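Local structure of probable chaperone (Pseudomonas aeruginosa, 4JMF) at residues Leu36-Glu41 with Leu48-Leu53; Thr44-Met49 with Trp88-Leu93. The protein probably serves as a type III secretion chaperone of the CesT family, binding an effector protein before its export. All coordinates share one frame; numbering follows the deposited sequence.

Contact 1 (Leu36-Glu41 with Leu48-Leu53)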
ATOM      1  N   LEU B  36      19.435   1.126  -4.315  1.00 22.69           N
ATOM      2  CA  LEU B  36      19.267  -0.215  -4.867  1.00 21.13           C
ATOM      3  C   LEU B  36      17.816  -0.643  -4.622  1.00 23.62           C
ATOM      4  O   LEU B  36      17.382  -0.734  -3.464  1.00 22.69           O
ATOM      5  CB  LEU B  36      20.245  -1.194  -4.212  1.00 17.06           C
ATOM      6  CG  LEU B  36      20.210  -2.663  -4.652  1.00 23.03           C
ATOM      7  CD1 LEU B  36      20.641  -2.817  -6.110  1.00 21.05           C
ATOM      8  CD2 LEU B  36      21.070  -3.522  -3.759  1.00 19.11           C
ATOM      9  N   CYS B  37      17.070  -0.873  -5.710  1.00 19.45           N
ATOM     10  CA  CYS B  37      15.658  -1.230  -5.643  1.00 20.10           C
ATOM     11  C   CYS B  37      15.414  -2.625  -6.208  1.00 21.58           C
ATOM     12  O   CYS B  37      16.063  -3.031  -7.175  1.00 24.95           O
ATOM     13  CB  CYS B  37      14.830  -0.221  -6.436  1.00 18.67           C
ATOM     14  SG  CYS B  37      15.097   1.493  -5.962  1.00 23.52           S
ATOM     15  N   HIS B  38      14.472  -3.346  -5.609  1.00 17.87           N
ATOM     16  CA  HIS B  38      14.149  -4.712  -6.024  1.00 21.31           C
ATOM     17  C   HIS B  38      12.683  -4.805  -6.462  1.00 20.91           C
ATOM     18  O   HIS B  38      11.837  -4.079  -5.933  1.00 18.58           O
ATOM     19  CB  HIS B  38      14.392  -5.693  -4.868  1.00 17.33           C
ATOM     20  CG  HIS B  38      15.664  -5.441  -4.122  1.00 21.34           C
ATOM     21  ND1 HIS B  38      16.881  -5.941  -4.534  1.00 19.93           N
ATOM     22  CD2 HIS B  38      15.909  -4.730  -2.995  1.00 20.15           C
ATOM     23  CE1 HIS B  38      17.822  -5.550  -3.690  1.00 22.41           C
ATOM     24  NE2 HIS B  38      17.260  -4.816  -2.747  1.00 24.23           N
ATOM     25  N   LEU B  39      12.397  -5.705  -7.407  1.00 16.49           N
ATOM     26  CA  LEU B  39      11.059  -5.870  -7.954  1.00 20.30           C
ATOM     27  C   LEU B  39      10.754  -7.343  -7.890  1.00 20.36           C
ATOM     28  O   LEU B  39      11.622  -8.164  -8.177  1.00 18.90           O
ATOM     29  CB  LEU B  39      11.013  -5.451  -9.425  1.00 20.36           C
ATOM     30  CG  LEU B  39      11.868  -4.265  -9.856  1.00 27.67           C
ATOM     31  CD1 LEU B  39      11.795  -4.084 -11.389  1.00 30.45           C
ATOM     32  CD2 LEU B  39      11.418  -3.032  -9.160  1.00 19.57           C
ATOM     33  N   ALA B  40       9.529  -7.689  -7.514  1.00 15.85           N
ATOM     34  CA  ALA B  40       9.152  -9.089  -7.481  1.00 19.97           C
ATOM     35  C   ALA B  40       7.662  -9.195  -7.655  1.00 21.42           C
ATOM     36  O   ALA B  40       6.935  -8.263  -7.328  1.00 19.61           O
ATOM     37  CB  ALA B  40       9.566  -9.715  -6.146  1.00 24.03           C
ATOM     38  N   GLU B  41       7.202 -10.330  -8.159  1.00 19.59           N
ATOM     39  CA  GLU B  41       5.776 -10.597  -8.152  1.00 21.75           C
ATOM     40  C   GLU B  41       5.380 -11.103  -6.763  1.00 22.47           C
ATOM     41  O   GLU B  41       5.786 -12.191  -6.357  1.00 21.66           O
ATOM     42  CB  GLU B  41       5.407 -11.648  -9.189  1.00 19.48           C
ATOM     43  CG  GLU B  41       3.901 -11.828  -9.279  1.00 21.73           C
ATOM     44  CD  GLU B  41       3.477 -12.877 -10.289  1.00 24.34           C
ATOM     45  OE1 GLU B  41       4.334 -13.665 -10.759  1.00 25.36           O
ATOM     46  OE2 GLU B  41       2.266 -12.917 -10.604  1.00 27.11           O
ATOM     47  N   LEU B  48       5.636  -5.929  -6.441  1.00 16.51           N
ATOM     48  CA  LEU B  48       6.173  -5.331  -5.227  1.00 16.49           C
ATOM     49  C   LEU B  48       7.504  -4.678  -5.557  1.00 15.47           C
ATOM     50  O   LEU B  48       8.372  -5.324  -6.131  1.00 15.68           O
ATOM     51  CB  LEU B  48       6.380  -6.416  -4.171  1.00 13.46           C
ATOM     52  CG  LEU B  48       6.987  -6.022  -2.827  1.00 16.91           C
ATOM     53  CD1 LEU B  48       5.971  -5.238  -1.976  1.00 16.45           C
ATOM     54  CD2 LEU B  48       7.486  -7.276  -2.089  1.00 15.05           C
ATOM     55  N   MET B  49       7.659  -3.396  -5.223  1.00 14.00           N
ATOM     56  CA  MET B  49       8.951  -2.729  -5.370  1.00 15.34           C
ATOM     57  C   MET B  49       9.439  -2.313  -3.997  1.00 17.05           C
ATOM     58  O   MET B  49       8.660  -1.803  -3.184  1.00 16.35           O
ATOM     59  CB  MET B  49       8.831  -1.471  -6.237  1.00 13.29           C
ATOM     60  CG  MET B  49       8.299  -1.708  -7.638  1.00 14.01           C
ATOM     61  SD  MET B  49       8.514  -0.211  -8.605  1.00 17.45           S
ATOM     62  CE  MET B  49       7.807  -0.692 -10.179  1.00 15.33           C
ATOM     63  N   PHE B  50      10.726  -2.495  -3.726  1.00 17.19           N
ATOM     64  CA  PHE B  50      11.221  -2.084  -2.414  1.00 18.62           C
ATOM     65  C   PHE B  50      12.701  -1.784  -2.408  1.00 20.57           C
ATOM     66  O   PHE B  50      13.435  -2.200  -3.307  1.00 19.10           O
ATOM     67  CB  PHE B  50      10.880  -3.137  -1.340  1.00 17.73           C
ATOM     68  CG  PHE B  50      11.458  -4.502  -1.614  1.00 21.14           C
ATOM     69  CD1 PHE B  50      12.616  -4.923  -0.975  1.00 18.58           C
ATOM     70  CD2 PHE B  50      10.825  -5.380  -2.490  1.00 19.82           C
ATOM     71  CE1 PHE B  50      13.142  -6.197  -1.223  1.00 21.53           C
ATOM     72  CE2 PHE B  50      11.343  -6.652  -2.743  1.00 16.95           C
ATOM     73  CZ  PHE B  50      12.500  -7.057  -2.108  1.00 23.92           C
ATOM     74  N   THR B  51      13.134  -1.060  -1.377  1.00 19.16           N
ATOM     75  CA  THR B  51      14.541  -0.756  -1.219  1.00 18.80           C
ATOM     76  C   THR B  51      14.892  -0.915   0.266  1.00 22.41           C
ATOM     77  O   THR B  51      14.105  -0.539   1.151  1.00 18.28           O
ATOM     78  CB  THR B  51      14.850   0.665  -1.764  1.00 18.31           C
ATOM     79  OG1 THR B  51      16.249   0.952  -1.674  1.00 20.13           O
ATOM     80  CG2 THR B  51      14.055   1.724  -1.025  1.00 18.36           C
ATOM     81  N   ARG B  52      16.046  -1.515   0.538  1.00 21.83           N
ATOM     82  CA  ARG B  52      16.481  -1.734   1.916  1.00 21.85           C
ATOM     83  C   ARG B  52      17.166  -0.478   2.429  1.00 23.79           C
ATOM     84  O   ARG B  52      18.096   0.034   1.799  1.00 25.83           O
ATOM     85  CB  ARG B  52      17.437  -2.929   1.983  1.00 23.74           C
ATOM     86  CG  ARG B  52      18.003  -3.241   3.361  1.00 25.83           C
ATOM     87  CD  ARG B  52      19.457  -2.801   3.485  1.00 24.20           C
ATOM     88  NE  ARG B  52      20.064  -3.214   4.755  1.00 30.02           N
ATOM     89  CZ  ARG B  52      21.307  -2.906   5.124  1.00 30.71           C
ATOM     90  NH1 ARG B  52      22.082  -2.174   4.327  1.00 27.15           N
ATOM     91  NH2 ARG B  52      21.772  -3.313   6.297  1.00 27.89           N
ATOM     92  N   LEU B  53      16.680   0.046   3.545  1.00 26.41           N
ATOM     93  CA  LEU B  53      17.301   1.211   4.161  1.00 26.90           C
ATOM     94  C   LEU B  53      18.170   0.746   5.323  1.00 30.76           C
ATOM     95  O   LEU B  53      18.239  -0.455   5.625  1.00 27.36           O
ATOM     96  CB  LEU B  53      16.229   2.174   4.670  1.00 28.88           C
ATOM     97  CG  LEU B  53      15.196   2.627   3.634  1.00 31.43           C
ATOM     98  CD1 LEU B  53      14.150   3.512   4.282  1.00 30.22           C
ATOM     99  CD2 LEU B  53      15.857   3.359   2.465  1.00 29.52           C
TER
HETATM  100  O   HOH W   1      17.814  -2.433  -1.426  1.00 20.49           O
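Phe50 carries CG between its backbone N and carbonyl carbon (chi1 59°), while His38 holds CG anti to its carbonyl carbon (chi1 -43°); the two rings meet across neighbouring antiparallel strands. CB of His38 sits over one face of the Phe50 ring, toward the rim, 3.9 Å from the ring centroid, a CH-pi contact. Farther out, His38 CD2 comes to 3.6 Å from Phe50 CE1, with the ring planes inclined at 37°. Beneath them the backbones of this hydrogen-bonded pair exchange two bonds, His38 N to Phe50 O (2.8 Å) and Phe50 N to His38 O, and Ala40 and Leu48 do the same at the next hydrogen-bonded pair. Leu39 and Met49 face the helices instead: their side chains run side by side, Leu39 CD2 3.7 Å from Met49 CG, with Tyr5 and Ile9 beyond the leucine and Leu105 beyond the methionine. At the Leu36 end, Thr51 OG1 donates to Leu36 O at 2.7 Å, approaching from above the carbonyl plane. A water also donates to Leu36 O, accepts from Arg52 N and is hydrogen-bonded to His38 NE2. Ser29 engages His38 ND1, and both imidazole nitrogens thus have partners that help to fix the ring's rotation. The face with Leu39 and Met49 thus packs its apolar side chains against the helices, whereas the aromatic face, touched by apolar side chains of another protein's chain at His38, Ala40 and Phe50, combines apolar surface with a histidine steered by polar partners.

Contact 2 (Thr44-Met49 with Trp88-Leu93)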
ATOM      1  N   THR B  44       1.002 -13.230  -6.138  1.00 22.16           N
ATOM      2  CA  THR B  44       0.647 -13.431  -7.533  1.00 21.91           C
ATOM      3  C   THR B  44      -0.194 -12.264  -8.052  1.00 22.40           C
ATOM      4  O   THR B  44      -1.074 -11.752  -7.343  1.00 21.86           O
ATOM      5  CB  THR B  44      -0.092 -14.761  -7.685  1.00 24.41           C
ATOM      6  OG1 THR B  44       0.761 -15.790  -7.183  1.00 31.61           O
ATOM      7  CG2 THR B  44      -0.401 -15.063  -9.154  1.00 25.15           C
ATOM      8  N   ASP B  45       0.132 -11.818  -9.266  1.00 22.45           N
ATOM      9  CA  ASP B  45      -0.573 -10.724  -9.951  1.00 24.67           C
ATOM     10  C   ASP B  45      -0.397  -9.340  -9.337  1.00 22.03           C
ATOM     11  O   ASP B  45      -1.095  -8.400  -9.727  1.00 20.07           O
ATOM     12  CB  ASP B  45      -2.064 -11.047 -10.130  1.00 25.20           C
ATOM     13  CG  ASP B  45      -2.291 -12.233 -11.047  1.00 31.62           C
ATOM     14  OD1 ASP B  45      -1.631 -12.302 -12.109  1.00 34.85           O
ATOM     15  OD2 ASP B  45      -3.110 -13.103 -10.692  1.00 36.18           O
ATOM     16  N   HIS B  46       0.541  -9.204  -8.400  1.00 20.43           N
ATOM     17  CA  HIS B  46       0.932  -7.872  -7.916  1.00 20.99           C
ATOM     18  C   HIS B  46       2.426  -7.648  -8.082  1.00 19.89           C
ATOM     19  O   HIS B  46       3.212  -8.594  -8.053  1.00 21.89           O
ATOM     20  CB  HIS B  46       0.556  -7.668  -6.445  1.00 20.11           C
ATOM     21  CG  HIS B  46      -0.912  -7.721  -6.177  1.00 18.16           C
ATOM     22  ND1 HIS B  46      -1.646  -8.883  -6.297  1.00 21.84           N
ATOM     23  CD2 HIS B  46      -1.782  -6.764  -5.775  1.00 15.68           C
ATOM     24  CE1 HIS B  46      -2.903  -8.639  -5.979  1.00 20.07           C
ATOM     25  NE2 HIS B  46      -3.017  -7.360  -5.672  1.00 22.34           N
ATOM     26  N   LEU B  47       2.821  -6.393  -8.267  1.00 18.50           N
ATOM     27  CA  LEU B  47       4.237  -6.061  -8.405  1.00 21.07           C
ATOM     28  C   LEU B  47       4.687  -5.331  -7.152  1.00 18.18           C
ATOM     29  O   LEU B  47       4.181  -4.245  -6.842  1.00 14.62           O
ATOM     30  CB  LEU B  47       4.472  -5.161  -9.623  1.00 17.55           C
ATOM     31  CG  LEU B  47       5.858  -4.514  -9.736  1.00 17.60           C
ATOM     32  CD1 LEU B  47       6.945  -5.570  -9.849  1.00 22.21           C
ATOM     33  CD2 LEU B  47       5.912  -3.631 -10.950  1.00 25.57           C
ATOM     34  N   LEU B  48       5.636  -5.929  -6.441  1.00 16.51           N
ATOM     35  CA  LEU B  48       6.173  -5.331  -5.227  1.00 16.49           C
ATOM     36  C   LEU B  48       7.504  -4.678  -5.557  1.00 15.47           C
ATOM     37  O   LEU B  48       8.372  -5.324  -6.131  1.00 15.68           O
ATOM     38  CB  LEU B  48       6.380  -6.416  -4.171  1.00 13.46           C
ATOM     39  CG  LEU B  48       6.987  -6.022  -2.827  1.00 16.91           C
ATOM     40  CD1 LEU B  48       5.971  -5.238  -1.976  1.00 16.45           C
ATOM     41  CD2 LEU B  48       7.486  -7.276  -2.089  1.00 15.05           C
ATOM     42  N   MET B  49       7.659  -3.396  -5.223  1.00 14.00           N
ATOM     43  CA  MET B  49       8.951  -2.729  -5.370  1.00 15.34           C
ATOM     44  C   MET B  49       9.439  -2.313  -3.997  1.00 17.05           C
ATOM     45  O   MET B  49       8.660  -1.803  -3.184  1.00 16.35           O
ATOM     46  CB  MET B  49       8.831  -1.471  -6.237  1.00 13.29           C
ATOM     47  CG  MET B  49       8.299  -1.708  -7.638  1.00 14.01           C
ATOM     48  SD  MET B  49       8.514  -0.211  -8.605  1.00 17.45           S
ATOM     49  CE  MET B  49       7.807  -0.692 -10.179  1.00 15.33           C
ATOM     50  N   TRP B  88       8.687   0.172   0.762  1.00 15.58           N
ATOM     51  CA  TRP B  88       8.077  -0.641  -0.289  1.00 15.23           C
ATOM     52  C   TRP B  88       6.760  -0.089  -0.770  1.00 19.41           C
ATOM     53  O   TRP B  88       6.055   0.623  -0.039  1.00 16.63           O
ATOM     54  CB  TRP B  88       7.841  -2.074   0.202  1.00 14.61           C
ATOM     55  CG  TRP B  88       6.888  -2.159   1.367  1.00 16.60           C
ATOM     56  CD1 TRP B  88       7.196  -1.992   2.692  1.00 18.85           C
ATOM     57  CD2 TRP B  88       5.477  -2.428   1.317  1.00 19.14           C
ATOM     58  NE1 TRP B  88       6.070  -2.154   3.469  1.00 19.26           N
ATOM     59  CE2 TRP B  88       5.000  -2.415   2.649  1.00 18.89           C
ATOM     60  CE3 TRP B  88       4.570  -2.681   0.277  1.00 16.52           C
ATOM     61  CZ2 TRP B  88       3.657  -2.646   2.968  1.00 16.51           C
ATOM     62  CZ3 TRP B  88       3.230  -2.914   0.596  1.00 21.72           C
ATOM     63  CH2 TRP B  88       2.789  -2.896   1.935  1.00 21.75           C
ATOM     64  N   ASN B  89       6.415  -0.431  -2.009  1.00 15.53           N
ATOM     65  CA  ASN B  89       5.048  -0.208  -2.466  1.00 14.86           C
ATOM     66  C   ASN B  89       4.601  -1.367  -3.342  1.00 15.35           C
ATOM     67  O   ASN B  89       5.396  -2.266  -3.632  1.00 15.68           O
ATOM     68  CB  ASN B  89       4.870   1.169  -3.117  1.00 14.36           C
ATOM     69  CG  ASN B  89       5.749   1.368  -4.341  1.00 16.21           C
ATOM     70  OD1 ASN B  89       6.273   0.408  -4.925  1.00 15.94           O
ATOM     71  ND2 ASN B  89       5.901   2.628  -4.748  1.00 16.64           N
ATOM     72  N   ARG B  90       3.328  -1.393  -3.722  1.00 16.05           N
ATOM     73  CA  ARG B  90       2.812  -2.531  -4.482  1.00 16.03           C
ATOM     74  C   ARG B  90       1.646  -2.119  -5.363  1.00 19.26           C
ATOM     75  O   ARG B  90       0.816  -1.297  -4.958  1.00 17.20           O
ATOM     76  CB  ARG B  90       2.367  -3.652  -3.543  1.00 19.35           C
ATOM     77  CG  ARG B  90       1.726  -4.827  -4.278  1.00 20.66           C
ATOM     78  CD  ARG B  90       1.876  -6.107  -3.492  1.00 22.73           C
ATOM     79  NE  ARG B  90       1.302  -5.941  -2.194  1.00 26.59           N
ATOM     80  CZ  ARG B  90       1.654  -6.604  -1.100  1.00 27.09           C
ATOM     81  NH1 ARG B  90       2.606  -7.549  -1.100  1.00 20.16           N
ATOM     82  NH2 ARG B  90       1.017  -6.296   0.006  1.00 18.23           N
ATOM     83  N   GLN B  91       1.593  -2.679  -6.571  1.00 16.05           N
ATOM     84  CA  GLN B  91       0.497  -2.395  -7.479  1.00 17.75           C
ATOM     85  C   GLN B  91       0.039  -3.680  -8.127  1.00 15.82           C
ATOM     86  O   GLN B  91       0.840  -4.584  -8.340  1.00 18.33           O
ATOM     87  CB  GLN B  91       0.925  -1.385  -8.549  1.00 21.07           C
ATOM     88  CG  GLN B  91       1.138   0.036  -8.020  1.00 22.36           C
ATOM     89  CD  GLN B  91      -0.171   0.802  -7.834  1.00 25.58           C
ATOM     90  OE1 GLN B  91      -0.644   1.490  -8.751  1.00 26.72           O
ATOM     91  NE2 GLN B  91      -0.759   0.691  -6.645  1.00 19.94           N
ATOM     92  N   PRO B  92      -1.264  -3.773  -8.429  1.00 16.40           N
ATOM     93  CA  PRO B  92      -1.762  -4.960  -9.129  1.00 19.52           C
ATOM     94  C   PRO B  92      -1.343  -4.867 -10.584  1.00 18.17           C
ATOM     95  O   PRO B  92      -1.386  -3.765 -11.144  1.00 21.54           O
ATOM     96  CB  PRO B  92      -3.287  -4.820  -9.021  1.00 22.45           C
ATOM     97  CG  PRO B  92      -3.539  -3.668  -8.073  1.00 26.57           C
ATOM     98  CD  PRO B  92      -2.332  -2.791  -8.179  1.00 19.97           C
ATOM     99  N   LEU B  93      -0.922  -5.969 -11.190  1.00 21.59           N
ATOM    100  CA  LEU B  93      -0.498  -5.925 -12.593  1.00 21.18           C
ATOM    101  C   LEU B  93      -1.587  -5.383 -13.531  1.00 25.45           C
ATOM    102  O   LEU B  93      -1.280  -4.779 -14.558  1.00 27.40           O
ATOM    103  CB  LEU B  93      -0.025  -7.310 -13.048  1.00 22.21           C
ATOM    104  CG  LEU B  93       1.208  -7.879 -12.346  1.00 22.40           C
ATOM    105  CD1 LEU B  93       1.510  -9.300 -12.826  1.00 25.75           C
ATOM    106  CD2 LEU B  93       2.426  -6.985 -12.554  1.00 17.78           C
TER
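Trp88 meets Leu48 diagonally across the strands, CE3 lying 3.7 Å from Leu48 CD1 as the two side chains pass at a slant. Beyond them the indole meets the second subunit, NE1 bonding to Asn65 O and the ring standing edge-to-face with Phe67 of that subunit. Asn89 trades two backbone bonds with Met49, including Asn89 N to Met49 O at 2.9 Å. Its CG lies between its backbone N and carbonyl carbon (chi1 61°); the amide crosses Met49, with OD1 3.4 Å from Met49 CB. Gln104 of helix 98-114 donates to that OD1, and ND2 reaches Cys72 O. Arg90 lays its aliphatic part against His46, CD to CB 3.6 Å, then bends at chi3 (57°), and its guanidinium plane stands 80° from the imidazole. NH1 has two carbonyl partners, His42 O and Ser68 O of the second subunit. Gln91 pairs with Leu47 through two backbone bonds, the shorter being Leu47 N to Gln91 O (2.7 Å), while its own NE2 turns back to Arg90 O. At Pro92, a non-hydrogen-bonded partner of His46, CA lies 3.8 Å from His46 CD2; the imidazole is held by ND1 bonding to Thr44 O in the ring plane. Just past the strand, Leu93 N donates to Asp45 O at 2.8 Å, and its CD2 rests 4.0 Å from Leu47 CB. This is a regular antiparallel strand pair in the alpha+beta fold of CesT-family secretion chaperones, with Leu47 and Met49 turned to the helices and Trp88, Arg90 and Pro92 meeting the second subunit, consistent with the dimers these chaperones form.

In the fold
Strand 46-53 is common to both contacts: contact 1 sets it beside strand 35-41 and contact 2 beside strand 85-92, placing it in the middle of the five-stranded antiparallel sheet. The contact centres lie about 10 Å apart, and Leu48 and Met49 belong to both. Contact 1 is a local hairpin; contact 2 joins segments with 38 residues between them. Between the two contacts, Phe50 CB touches Trp88 CB, and Leu47 CD1 reaches Leu39 CB. Helices 3-15 and 98-114 pack on one sheet face, leaving the other to make contacts with another protein's chain at contact 1 and mainly with the second subunit at contact 2.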